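Local coordinates for ferrichrome ABC transporter substrate-binding protein (Staphylococcus pseudintermedius, PDB 5FLY) that probably binds ferrichrome-type iron siderophores outside the cell membrane and delivers them to an ABC transporter for uptake, at residues S56-L59 with A60-F63; M190-A193 with L194-T198; Y259-P262 with Y263-D266. All coordinates share one frame; numbering follows the deposited sequence.

Interaction 1 of 3, residues S56-L59 with A60-F63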
loop_
_atom_site.group_PDB
_atom_site.type_symbol
_atom_site.label_atom_id
_atom_site.label_comp_id
_atom_site.label_asym_id
_atom_site.label_seq_id
_atom_site.Cartn_x
_atom_site.Cartn_y
_atom_site.Cartn_z
ATOM N N SER A 56 10.881 -1.945 4.981
ATOM C CA SER A 56 9.918 -3.053 4.952
ATOM C C SER A 56 10.630 -4.403 4.913
ATOM O O SER A 56 11.435 -4.648 4.013
ATOM C CB SER A 56 8.993 -2.954 3.741
ATOM O OG SER A 56 8.390 -4.222 3.493
ATOM N N PRO A 57 10.333 -5.294 5.881
ATOM C CA PRO A 57 11.007 -6.595 5.849
ATOM C C PRO A 57 10.682 -7.354 4.574
ATOM O O PRO A 57 11.511 -8.123 4.087
ATOM C CB PRO A 57 10.451 -7.315 7.082
ATOM C CG PRO A 57 9.969 -6.215 7.979
ATOM C CD PRO A 57 9.482 -5.139 7.077
ATOM N N VAL A 58 9.490 -7.110 4.038
ATOM C CA VAL A 58 9.034 -7.784 2.832
ATOM C C VAL A 58 9.843 -7.325 1.630
ATOM O O VAL A 58 10.406 -8.140 0.904
ATOM C CB VAL A 58 7.540 -7.513 2.567
ATOM C CG1 VAL A 58 7.086 -8.185 1.260
ATOM C CG2 VAL A 58 6.690 -7.991 3.759
ATOM N N LEU A 59 9.879 -6.018 1.402
ATOM C CA LEU A 59 10.576 -5.495 0.233
ATOM C C LEU A 59 12.100 -5.574 0.370
ATOM O O LEU A 59 12.783 -5.751 -0.625
ATOM C CB LEU A 59 10.154 -4.051 -0.042
ATOM C CG LEU A 59 8.654 -3.839 -0.254
ATOM C CD1 LEU A 59 8.356 -2.357 -0.453
ATOM C CD2 LEU A 59 8.127 -4.650 -1.427
ATOM N N ALA A 60 12.636 -5.462 1.586
ATOM C CA ALA A 60 14.088 -5.448 1.762
ATOM C C ALA A 60 14.727 -6.705 1.186
ATOM O O ALA A 60 15.766 -6.635 0.535
ATOM C CB ALA A 60 14.459 -5.291 3.250
ATOM N N LYS A 61 14.102 -7.855 1.404
ATOM C CA LYS A 61 14.692 -9.104 0.930
ATOM C C LYS A 61 14.617 -9.217 -0.598
ATOM O O LYS A 61 15.374 -9.969 -1.192
ATOM C CB LYS A 61 14.017 -10.310 1.587
ATOM C CG LYS A 61 12.546 -10.356 1.407
ATOM C CD LYS A 61 11.951 -11.666 1.907
ATOM C CE LYS A 61 10.421 -11.617 1.827
ATOM N NZ LYS A 61 9.919 -10.991 0.547
ATOM N N GLN A 62 13.713 -8.474 -1.233
ATOM C CA GLN A 62 13.590 -8.506 -2.692
ATOM C C GLN A 62 14.556 -7.572 -3.431
ATOM O O GLN A 62 14.663 -7.667 -4.659
ATOM C CB GLN A 62 12.162 -8.146 -3.119
ATOM C CG GLN A 62 11.080 -9.078 -2.585
ATOM C CD GLN A 62 11.322 -10.534 -2.933
ATOM O OE1 GLN A 62 10.980 -11.428 -2.155
ATOM N NE2 GLN A 62 11.895 -10.786 -4.111
ATOM N N PHE A 63 15.224 -6.668 -2.704
ATOM C CA PHE A 63 16.035 -5.622 -3.324
ATOM C C PHE A 63 17.485 -5.619 -2.820
ATOM O O PHE A 63 18.187 -4.603 -2.902
ATOM C CB PHE A 63 15.375 -4.250 -3.089
ATOM C CG PHE A 63 14.167 -4.017 -3.956
ATOM C CD1 PHE A 63 14.316 -3.743 -5.306
ATOM C CD2 PHE A 63 12.887 -4.113 -3.438
ATOM C CE1 PHE A 63 13.208 -3.548 -6.109
ATOM C CE2 PHE A 63 11.783 -3.924 -4.249
ATOM C CZ PHE A 63 11.951 -3.640 -5.585
#
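K61 curls its side chain round the oxygen end of the V58 carbonyl, with K61 CG 3.1 Å from V58 O and NZ returning to that atom in a hydrogen bond of 2.9 Å. Two torsions put it there: CG stands between the backbone N and the carbonyl carbon (chi1 56°), and the chain bends again only at its last torsion (chi4 42°). The lysine chain lies alongside V58, pointing the same way, with K61 NZ 4.1 Å from V58 CG1. The same NZ donates to OE1 of Q62 at 2.9 Å, in the amide plane and on a lone pair, so two oxygens fix the lysine end. At the start of the helix S56 is the N-cap: its OG takes a straight bond from L59 N (3.1 Å, 174°) and a weak one from V58 N, while A60 N closes the first turn on S56 O. One turn on, L59 O lies near the plane of the F63 ring, 3.3 Å from its CD2. This short helix 57-62 is the crossover of the beta-alpha-beta unit between parallel strands 46-50 and 68-69; V58 and Q62 pack on Y263 of helix 262-278, P57 and V58 on helix 254-257, and F63 on helix 36-41.

Interaction 2 of 3, residues M190-A193 with L194-T198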
loop_
_atom_site.group_PDB
_atom_site.type_symbol
_atom_site.label_atom_id
_atom_site.label_comp_id
_atom_site.label_asym_id
_atom_site.label_seq_id
_atom_site.Cartn_x
_atom_site.Cartn_y
_atom_site.Cartn_z
ATOM N N MET A 190 -16.613 -0.847 6.151
ATOM C CA MET A 190 -15.994 0.286 6.818
ATOM C C MET A 190 -17.077 1.061 7.552
ATOM O O MET A 190 -18.104 1.390 6.957
ATOM C CB MET A 190 -15.277 1.185 5.821
ATOM C CG MET A 190 -14.551 2.351 6.475
ATOM S SD MET A 190 -13.710 3.341 5.239
ATOM C CE MET A 190 -12.272 2.311 4.939
ATOM N N PRO A 191 -16.858 1.351 8.852
ATOM C CA PRO A 191 -17.833 2.160 9.588
ATOM C C PRO A 191 -18.089 3.483 8.876
ATOM O O PRO A 191 -17.149 4.101 8.353
ATOM C CB PRO A 191 -17.163 2.376 10.943
ATOM C CG PRO A 191 -16.239 1.210 11.092
ATOM C CD PRO A 191 -15.732 0.932 9.710
ATOM N N LYS A 192 -19.353 3.887 8.831
ATOM C CA LYS A 192 -19.746 5.094 8.101
ATOM C C LYS A 192 -18.935 6.339 8.482
ATOM O O LYS A 192 -18.517 7.098 7.605
ATOM C CB LYS A 192 -21.237 5.359 8.316
ATOM C CG LYS A 192 -21.770 6.644 7.680
ATOM C CD LYS A 192 -21.561 6.693 6.183
ATOM C CE LYS A 192 -22.341 7.833 5.545
ATOM N NZ LYS A 192 -22.005 7.966 4.106
ATOM N N ALA A 193 -18.696 6.546 9.773
ATOM C CA ALA A 193 -18.000 7.757 10.206
ATOM C C ALA A 193 -16.572 7.773 9.684
ATOM O O ALA A 193 -16.026 8.828 9.352
ATOM C CB ALA A 193 -18.010 7.876 11.717
ATOM N N LEU A 194 -15.974 6.589 9.634
ATOM C CA LEU A 194 -14.608 6.418 9.164
ATOM C C LEU A 194 -14.549 6.623 7.650
ATOM O O LEU A 194 -13.643 7.269 7.136
ATOM C CB LEU A 194 -14.096 5.028 9.547
ATOM C CG LEU A 194 -12.701 4.671 9.040
ATOM C CD1 LEU A 194 -11.678 5.747 9.413
ATOM C CD2 LEU A 194 -12.272 3.314 9.592
ATOM N N ASP A 195 -15.540 6.089 6.940
ATOM C CA ASP A 195 -15.663 6.317 5.510
ATOM C C ASP A 195 -15.686 7.814 5.218
ATOM O O ASP A 195 -14.899 8.306 4.398
ATOM C CB ASP A 195 -16.934 5.639 4.972
ATOM C CG ASP A 195 -17.016 5.642 3.457
ATOM O OD1 ASP A 195 -16.002 5.908 2.780
ATOM O OD2 ASP A 195 -18.114 5.355 2.939
ATOM N N ASP A 196 -16.572 8.533 5.895
ATOM C CA ASP A 196 -16.710 9.968 5.662
ATOM C C ASP A 196 -15.427 10.740 5.984
ATOM O O ASP A 196 -15.054 11.651 5.241
ATOM C CB ASP A 196 -17.877 10.526 6.475
ATOM C CG ASP A 196 -19.220 10.030 5.973
ATOM O OD1 ASP A 196 -19.296 9.536 4.825
ATOM O OD2 ASP A 196 -20.204 10.141 6.727
ATOM N N ALA A 197 -14.751 10.362 7.067
ATOM C CA ALA A 197 -13.509 11.017 7.483
ATOM C C ALA A 197 -12.322 10.725 6.566
ATOM O O ALA A 197 -11.341 11.469 6.601
ATOM C CB ALA A 197 -13.149 10.620 8.916
ATOM N N THR A 198 -12.388 9.655 5.767
ATOM C CA THR A 198 -11.242 9.267 4.924
ATOM C C THR A 198 -11.506 9.379 3.423
ATOM O O THR A 198 -10.614 9.142 2.613
ATOM C CB THR A 198 -10.775 7.811 5.222
ATOM O OG1 THR A 198 -11.828 6.883 4.943
ATOM C CG2 THR A 198 -10.330 7.680 6.674
#
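M190 lays its thioether chain across L194 at about a right angle, with M190 CG 3.9 Å from L194 CG. Its extended start (chi1 -177°, chi2 179°) carries SD on past the leucine to D195, where the sulfur comes 3.6 Å from CA. The P191 ring adds a looser apolar touch, its CD 4.2 Å from L194 CD2. Backbone bonds follow: P191, the N-cap residue, offers its carbonyl to D195 N at 2.9 Å, and K192 O and A193 O receive D196 N and A197 N. These three i to i+4 bonds, with a weak i+3 one from L194 N to P191 O, run through the short helix 192-198. L194 of the helix and M190 just before it meet Y183 of helix 179-185, while P191 and L194 also reach T159 of strand 158-164 in the mixed sheet. The hydroxyl of T198 donates to L194 O at 2.9 Å one turn back. Among charged groups, K192 bends at its second torsion (chi2 59°) and brings CE to the oxygen edge of the D196 carboxylate, 3.4 Å from OD2, before NZ meets D196 OD1 at 3.2 Å, on the syn lone pair. This salt bridge lies at the exposed side of the helix, and D195 has a long, weak ion pair with K173.

Interaction 3 of 3, residues Y259-P262 with Y263-D266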
loop_
_atom_site.group_PDB
_atom_site.type_symbol
_atom_site.label_atom_id
_atom_site.label_comp_id
_atom_site.label_asym_id
_atom_site.label_seq_id
_atom_site.Cartn_x
_atom_site.Cartn_y
_atom_site.Cartn_z
ATOM N N TYR A 259 2.734 -1.218 2.578
ATOM C CA TYR A 259 2.640 -1.238 1.112
ATOM C C TYR A 259 1.464 -2.086 0.584
ATOM O O TYR A 259 0.787 -2.772 1.352
ATOM C CB TYR A 259 3.995 -1.701 0.539
ATOM C CG TYR A 259 5.059 -0.673 0.868
ATOM C CD1 TYR A 259 5.094 0.530 0.186
ATOM C CD2 TYR A 259 5.969 -0.870 1.897
ATOM C CE1 TYR A 259 6.025 1.504 0.487
ATOM C CE2 TYR A 259 6.910 0.112 2.215
ATOM C CZ TYR A 259 6.921 1.293 1.505
ATOM O OH TYR A 259 7.836 2.279 1.799
ATOM N N ASN A 260 1.201 -2.004 -0.722
ATOM C CA ASN A 260 0.105 -2.755 -1.331
ATOM C C ASN A 260 0.514 -3.411 -2.650
ATOM O O ASN A 260 -0.318 -3.679 -3.503
ATOM C CB ASN A 260 -1.142 -1.859 -1.530
ATOM C CG ASN A 260 -0.901 -0.643 -2.435
ATOM O OD1 ASN A 260 0.122 -0.516 -3.103
ATOM N ND2 ASN A 260 -1.875 0.262 -2.456
ATOM N N ASP A 261 1.814 -3.656 -2.788
ATOM C CA ASP A 261 2.363 -4.440 -3.897
ATOM C C ASP A 261 2.051 -5.942 -3.735
ATOM O O ASP A 261 1.713 -6.404 -2.644
ATOM C CB ASP A 261 3.863 -4.238 -3.938
ATOM C CG ASP A 261 4.512 -4.774 -2.695
ATOM O OD1 ASP A 261 4.538 -4.036 -1.684
ATOM O OD2 ASP A 261 4.916 -5.970 -2.704
ATOM N N PRO A 262 2.221 -6.734 -4.806
ATOM C CA PRO A 262 1.900 -8.171 -4.701
ATOM C C PRO A 262 2.656 -8.937 -3.605
ATOM O O PRO A 262 2.068 -9.876 -3.057
ATOM C CB PRO A 262 2.262 -8.710 -6.094
ATOM C CG PRO A 262 2.080 -7.493 -7.010
ATOM C CD PRO A 262 2.526 -6.322 -6.187
ATOM N N TYR A 263 3.915 -8.611 -3.308
ATOM C CA TYR A 263 4.635 -9.327 -2.248
ATOM C C TYR A 263 3.971 -9.030 -0.909
ATOM O O TYR A 263 3.658 -9.928 -0.144
ATOM C CB TYR A 263 6.113 -8.934 -2.187
ATOM C CG TYR A 263 6.937 -9.350 -3.374
ATOM C CD1 TYR A 263 7.420 -10.651 -3.491
ATOM C CD2 TYR A 263 7.272 -8.429 -4.365
ATOM C CE1 TYR A 263 8.190 -11.027 -4.578
ATOM C CE2 TYR A 263 8.047 -8.787 -5.445
ATOM C CZ TYR A 263 8.500 -10.091 -5.554
ATOM O OH TYR A 263 9.274 -10.469 -6.636
ATOM N N THR A 264 3.734 -7.751 -0.653
ATOM C CA THR A 264 3.134 -7.327 0.604
ATOM C C THR A 264 1.724 -7.867 0.712
ATOM O O THR A 264 1.312 -8.310 1.784
ATOM C CB THR A 264 3.114 -5.794 0.749
ATOM O OG1 THR A 264 4.458 -5.288 0.712
ATOM C CG2 THR A 264 2.470 -5.408 2.062
ATOM N N LEU A 265 0.993 -7.842 -0.401
ATOM C CA LEU A 265 -0.373 -8.352 -0.439
ATOM C C LEU A 265 -0.413 -9.825 -0.031
ATOM O O LEU A 265 -1.257 -10.219 0.765
ATOM C CB LEU A 265 -0.987 -8.154 -1.828
ATOM C CG LEU A 265 -1.369 -6.732 -2.246
ATOM C CD1 LEU A 265 -1.723 -6.689 -3.749
ATOM C CD2 LEU A 265 -2.516 -6.172 -1.411
ATOM N N ASP A 266 0.511 -10.638 -0.539
ATOM C CA ASP A 266 0.522 -12.062 -0.171
ATOM C C ASP A 266 0.740 -12.244 1.332
ATOM O O ASP A 266 0.032 -13.009 1.983
ATOM C CB ASP A 266 1.599 -12.829 -0.954
ATOM C CG ASP A 266 1.209 -13.097 -2.408
ATOM O OD1 ASP A 266 -0.002 -13.048 -2.735
ATOM O OD2 ASP A 266 2.125 -13.388 -3.224
HETATM O O HOH W 1 -0.266 -10.824 -4.313
#
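D261 and T264 meet with their side chains at about a right angle, and the aspartate divides its two oxygens between different donors. OD1 accepts the T264 hydroxyl at 2.7 Å, approached on the syn side but 23° out of the carboxylate plane. OD2 turns to the backbone: T264 N reaches it at 3.0 Å from well above that plane, in a nearly straight bond (164°), and Y263 N adds a weak bond. D261 is thus the N-cap of helix 262-278, with its carboxylate over the first amides. Its CG stands between backbone N and carbonyl carbon (chi1 64°), which folds the group back over the helix start. A negative charge here would probably be favoured by the helix dipole.

T264 places OG1 beside its own backbone N and leaves CG2 to turn toward Y259 O, 3.2 Å away. Y259 CB lies 3.6 Å from T264 OG1, while the tyrosine ring leads away to the ligand pocket, where it touches the bound polyether. Y263 sends its ring away as well; its CB is 3.2 Å from D261 OD2, which lies in the ring plane at the edge, 3.8 Å from Y263 CD2. L265 comes over the carbonyls of N260 and D261, its CD1 3.3 Å from N260 O, while its own amide donates to D261 O. A water bridges P262 O and D266 OD1, donating to both, the latter at 2.7 Å.

The N260 amide is hydrogen-bonded outside this stretch, ND2 to E180 and OD1 to Q116. The loop leads from helix 254-257 into the buried start of helix 262-278: L59 of helix 57-62 packs on Y259 and D261, Y263 meets the Y41 ring edge-to-face, and helices 113-124 and 127-152 cover P262 and L265.

Along the chain the three contacts come in the order 1, 2, 3, the first two spanning short helices, the third the start of helix 262-278. Interactions 1 and 3 adjoin, with centres 11 Å apart and V58 CG1 3.7 Å from Y263 CB. Helix 57-62, from the half of the fold built on the five-stranded parallel sheet, thereby packs beside the pocket that holds the polyether. Interaction 2 belongs with the mixed sheet, its centre 32 Å from interaction 1 and 24 Å from interaction 3, on the opposite side of the chain's centre from interaction 1. The contacts thus sample both sheet-based halves, consistent with a two-lobed siderophore-binding protein with its ligand between the lobes.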